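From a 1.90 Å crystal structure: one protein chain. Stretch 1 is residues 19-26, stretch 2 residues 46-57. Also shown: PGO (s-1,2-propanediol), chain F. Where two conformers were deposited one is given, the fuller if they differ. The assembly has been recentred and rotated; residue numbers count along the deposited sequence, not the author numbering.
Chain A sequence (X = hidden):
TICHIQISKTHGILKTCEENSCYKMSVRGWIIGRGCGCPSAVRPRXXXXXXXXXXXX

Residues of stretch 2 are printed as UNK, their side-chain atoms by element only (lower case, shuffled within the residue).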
# COMPACT_ATOMS: atom_id res chain seq x y z
N GLU A 19 9.62 -6.34 4.60
CA GLU A 19 8.35 -6.97 4.95
C GLU A 19 7.88 -7.89 3.82
O GLU A 19 8.14 -7.62 2.65
CB GLU A 19 7.25 -5.92 5.23
CG GLU A 19 7.52 -5.00 6.41
CD GLU A 19 8.22 -3.69 6.08
OE1 GLU A 19 8.82 -3.58 4.99
OE2 GLU A 19 8.18 -2.77 6.93
N ASN A 20 7.14 -8.93 4.20
CA ASN A 20 6.54 -9.89 3.28
C ASN A 20 5.27 -9.32 2.63
O ASN A 20 4.89 -9.76 1.54
CB ASN A 20 6.22 -11.17 4.04
CG ASN A 20 5.89 -12.33 3.16
OD1 ASN A 20 6.57 -12.64 2.17
ND2 ASN A 20 4.85 -13.03 3.55
N SER A 21 4.63 -8.33 3.28
CA SER A 21 3.38 -7.74 2.79
C SER A 21 3.49 -6.32 2.21
O SER A 21 4.44 -5.57 2.48
CB SER A 21 2.31 -7.75 3.87
OG SER A 21 2.10 -9.04 4.42
N CYS A 22 2.50 -5.99 1.38
CA CYS A 22 2.26 -4.69 0.76
C CYS A 22 0.87 -4.27 1.23
O CYS A 22 0.05 -5.13 1.58
CB CYS A 22 2.28 -4.79 -0.77
SG CYS A 22 3.81 -5.44 -1.48
N TYR A 23 0.59 -2.97 1.19
CA TYR A 23 -0.73 -2.47 1.57
C TYR A 23 -1.20 -1.33 0.69
O TYR A 23 -0.39 -0.63 0.08
CB TYR A 23 -0.76 -2.04 3.05
CG TYR A 23 -0.14 -0.68 3.31
CD1 TYR A 23 1.21 -0.56 3.61
CD2 TYR A 23 -0.92 0.48 3.27
CE1 TYR A 23 1.78 0.69 3.85
CE2 TYR A 23 -0.35 1.73 3.48
CZ TYR A 23 1.00 1.83 3.78
OH TYR A 23 1.56 3.06 4.00
N LYS A 24 -2.50 -1.11 0.70
CA LYS A 24 -3.16 0.00 0.06
C LYS A 24 -4.18 0.47 1.08
O LYS A 24 -5.06 -0.30 1.48
CB LYS A 24 -3.81 -0.40 -1.27
CG LYS A 24 -4.40 0.79 -2.04
CD LYS A 24 -4.58 0.48 -3.52
CE LYS A 24 -5.92 -0.12 -3.82
NZ LYS A 24 -6.16 -0.16 -5.28
N MET A 25 -4.03 1.71 1.53
CA MET A 25 -4.91 2.31 2.52
C MET A 25 -5.77 3.39 1.88
O MET A 25 -5.25 4.26 1.17
CB MET A 25 -4.10 2.86 3.70
CG MET A 25 -4.97 3.18 4.92
SD MET A 25 -3.99 3.70 6.34
CE MET A 25 -3.70 2.14 7.10
N SER A 26 -7.10 3.30 2.09
CA SER A 26 -8.06 4.25 1.53
C SER A 26 -9.14 4.73 2.51
O SER A 26 -9.46 4.05 3.48
CB SER A 26 -8.65 3.74 0.21
OG SER A 26 -9.50 2.62 0.41
N UNK A 46 -9.77 1.99 5.35
CA UNK A 46 -9.83 0.62 4.83
C UNK A 46 -8.47 0.22 4.30
O UNK A 46 -7.90 0.95 3.49
c UNK A 46 -10.89 0.50 3.70
c UNK A 46 -13.19 0.11 4.64
n UNK A 46 -13.33 0.16 5.95
c UNK A 46 -12.25 1.09 4.00
o UNK A 46 -13.85 -0.69 3.96
N UNK A 47 -7.95 -0.94 4.76
CA UNK A 47 -6.65 -1.48 4.33
C UNK A 47 -6.85 -2.74 3.49
O UNK A 47 -7.67 -3.60 3.82
c UNK A 47 -5.63 -1.78 5.48
c UNK A 47 -4.18 -1.67 5.01
c UNK A 47 -5.86 -0.89 6.69
N UNK A 48 -6.09 -2.84 2.41
CA UNK A 48 -6.04 -4.01 1.54
C UNK A 48 -4.61 -4.51 1.64
O UNK A 48 -3.69 -3.78 1.27
c UNK A 48 -8.13 -2.75 -1.48
c UNK A 48 -7.90 -3.48 -0.18
n UNK A 48 -7.98 -3.44 -2.60
o UNK A 48 -8.42 -1.55 -1.50
c UNK A 48 -6.40 -3.65 0.09
N UNK A 49 -4.40 -5.70 2.21
CA UNK A 49 -3.05 -6.26 2.34
C UNK A 49 -2.87 -7.46 1.43
O UNK A 49 -3.81 -8.23 1.23
c UNK A 49 -2.72 -6.59 3.79
s UNK A 49 -2.62 -5.15 4.87
N UNK A 50 -1.65 -7.65 0.92
CA UNK A 50 -1.31 -8.74 -0.00
C UNK A 50 0.18 -9.07 0.14
O UNK A 50 0.93 -8.26 0.67
c UNK A 50 -1.67 -8.35 -1.44
s UNK A 50 -0.97 -6.78 -1.97
N UNK A 51 0.60 -10.27 -0.31
CA UNK A 51 1.98 -10.73 -0.11
C UNK A 51 2.75 -11.14 -1.38
O UNK A 51 3.60 -12.03 -1.31
o UNK A 51 1.18 -12.96 0.43
c UNK A 51 1.98 -11.88 0.93
c UNK A 51 1.49 -11.45 2.31
N UNK A 52 2.52 -10.48 -2.51
CA UNK A 52 3.27 -10.78 -3.74
C UNK A 52 3.75 -9.50 -4.40
O UNK A 52 3.18 -8.44 -4.15
c UNK A 52 2.44 -11.64 -4.69
o UNK A 52 1.28 -10.95 -5.10
N UNK A 53 4.84 -9.57 -5.21
CA UNK A 53 5.39 -8.38 -5.86
C UNK A 53 4.34 -7.63 -6.68
O UNK A 53 3.61 -8.25 -7.45
c UNK A 53 7.86 -9.19 -6.07
o UNK A 53 8.69 -9.84 -6.74
c UNK A 53 6.59 -8.72 -6.77
o UNK A 53 8.02 -8.89 -4.86
N UNK A 54 4.28 -6.29 -6.48
CA UNK A 54 3.40 -5.33 -7.17
C UNK A 54 1.89 -5.61 -6.93
O UNK A 54 1.06 -5.14 -7.70
c UNK A 54 6.11 -6.38 -10.76
c UNK A 54 5.62 -5.00 -10.39
c UNK A 54 3.75 -5.28 -8.68
c UNK A 54 5.22 -4.89 -8.94
n UNK A 54 6.62 -6.43 -12.15
N UNK A 55 1.56 -6.35 -5.85
CA UNK A 55 0.18 -6.74 -5.53
C UNK A 55 -0.72 -5.59 -5.10
O UNK A 55 -1.93 -5.67 -5.32
s UNK A 55 0.74 -7.40 -2.86
c UNK A 55 0.15 -7.87 -4.50
N UNK A 56 -0.15 -4.55 -4.44
CA UNK A 56 -0.92 -3.43 -3.90
C UNK A 56 -1.19 -2.31 -4.93
O UNK A 56 -1.12 -1.13 -4.59
c UNK A 56 -0.24 -2.88 -2.63
n UNK A 56 1.44 -1.21 -2.07
c UNK A 56 1.12 -2.23 -2.86
o UNK A 56 1.89 -2.62 -3.74
N UNK A 57 -1.55 -2.69 -6.18
CA UNK A 57 -1.84 -1.72 -7.23
C UNK A 57 -3.12 -0.92 -6.94
O UNK A 57 -3.05 0.33 -6.95
OXT UNK A 57 -4.17 -1.53 -6.65
c UNK A 57 -3.94 -0.63 -11.26
c UNK A 57 -1.86 -2.42 -8.60
c UNK A 57 -2.99 0.16 -11.89
o UNK A 57 -3.34 0.99 -12.92
c UNK A 57 -2.25 -1.52 -9.76
c UNK A 57 -3.57 -1.47 -10.22
c UNK A 57 -1.67 0.12 -11.46
c UNK A 57 -1.31 -0.72 -10.40
C1 PGO F . 4.49 -7.45 7.20
C2 PGO F . 4.86 -8.85 7.64
C3 PGO F . 6.32 -9.13 7.43
O1 PGO F . 4.46 -6.54 8.30
O2 PGO F . 4.08 -9.80 6.93
O HOH W 1 -7.77 0.26 0.46

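Position 46 carries three carbons, the third bearing one oxygen and one nitrogen, an unbranched chain ending in an amide. Its backbone pairs with Ser26: Ser26 N lies 2.9 Å from the backbone O of position 46, and the backbone N of position 46 lies 2.8 Å from Ser26 O, both hydrogen bonds. This is Gln46. The amide end leads away from stretch 1 into an exposed setting, which a polar, uncharged group tolerates.

Position 47 has three carbons, one carrying the other two. One terminal carbon lies 3.7 Å from Met25 CE and the other 4.0 Å from Tyr23 CB, so both meet apolar neighbours. This is Val47, whose branching at CB suits an extended strand.

Position 48 again shows three carbons closed by one oxygen and one nitrogen. Its backbone N lies 2.9 Å from Lys24 O and its backbone O 3.0 Å from Lys24 N, the strand hydrogen bonds here. It is Gln48. Water 1 lies 2.7 Å from Gln48 OE1 and 2.9 Å from Lys24 O, bridging the amide to stretch 1.

Position 49 has one carbon and one sulfur, on the same face as Tyr23, the sulfur 4.1 Å from Tyr23 CB: Cys49. Its SG is bonded covalently elsewhere in the structure, so the short side chain serves as a crosslink.

Position 50 is also one carbon and one sulfur, but on the face of Cys22, and the sulfur is bonded to the one at position 55. Its backbone O lies 2.8 Å from Cys22 N and its backbone N 3.1 Å from Cys22 O, a pair of hydrogen bonds that holds it in place. It is Cys50.

At position 51 one carbon carries an oxygen and a carbon, and that terminal carbon approaches Ser21 OG to 3.3 Å, giving Thr51. The hydroxyl leaves it compatible with exposure.

Position 52, one carbon then oxygen, points away and opens a type II turn: Ser52. Position 53 has two carbons, the second bearing two oxygens, a carboxylate, exposed and out of contact: Asp53. Position 54, four carbons in a row ending in nitrogen, is Lys54, whose charge also suits the exposed turn.

Position 55, carbon then sulfur, packs its sulfur 3.7 Å from Cys22 CB and closes both turn and disulfide as Cys55, with Cys55 SG 2.0 Å from Cys50 SG.

Position 56 has two carbons, the second bearing oxygen and nitrogen, and points toward stretch 1, its nitrogen giving a hydrogen bond to Tyr23 O, 2.9 Å at 171°. A carboxylate of the same shape would have no N-H to give; the amide does: Asn56.

Position 57 has one carbon and a six-carbon ring bearing oxygen. The CA-to-CB bond points away, and no side-chain atom comes nearer than 5.7 Å to stretch 1; the terminal carboxylate makes the contact, its OXT forming a salt bridge with Lys24 NZ at 2.8 Å. This is Tyr57.

The contact is thus an antiparallel ladder of six backbone hydrogen bonds. Beyond it, the disulfide-closed turn brings the chain back, so that Asn56 and the C-terminus fasten Tyr23 and Lys24 from the end of stretch 2.

Stretch 2 46-57: QVQCCTSDKCNY
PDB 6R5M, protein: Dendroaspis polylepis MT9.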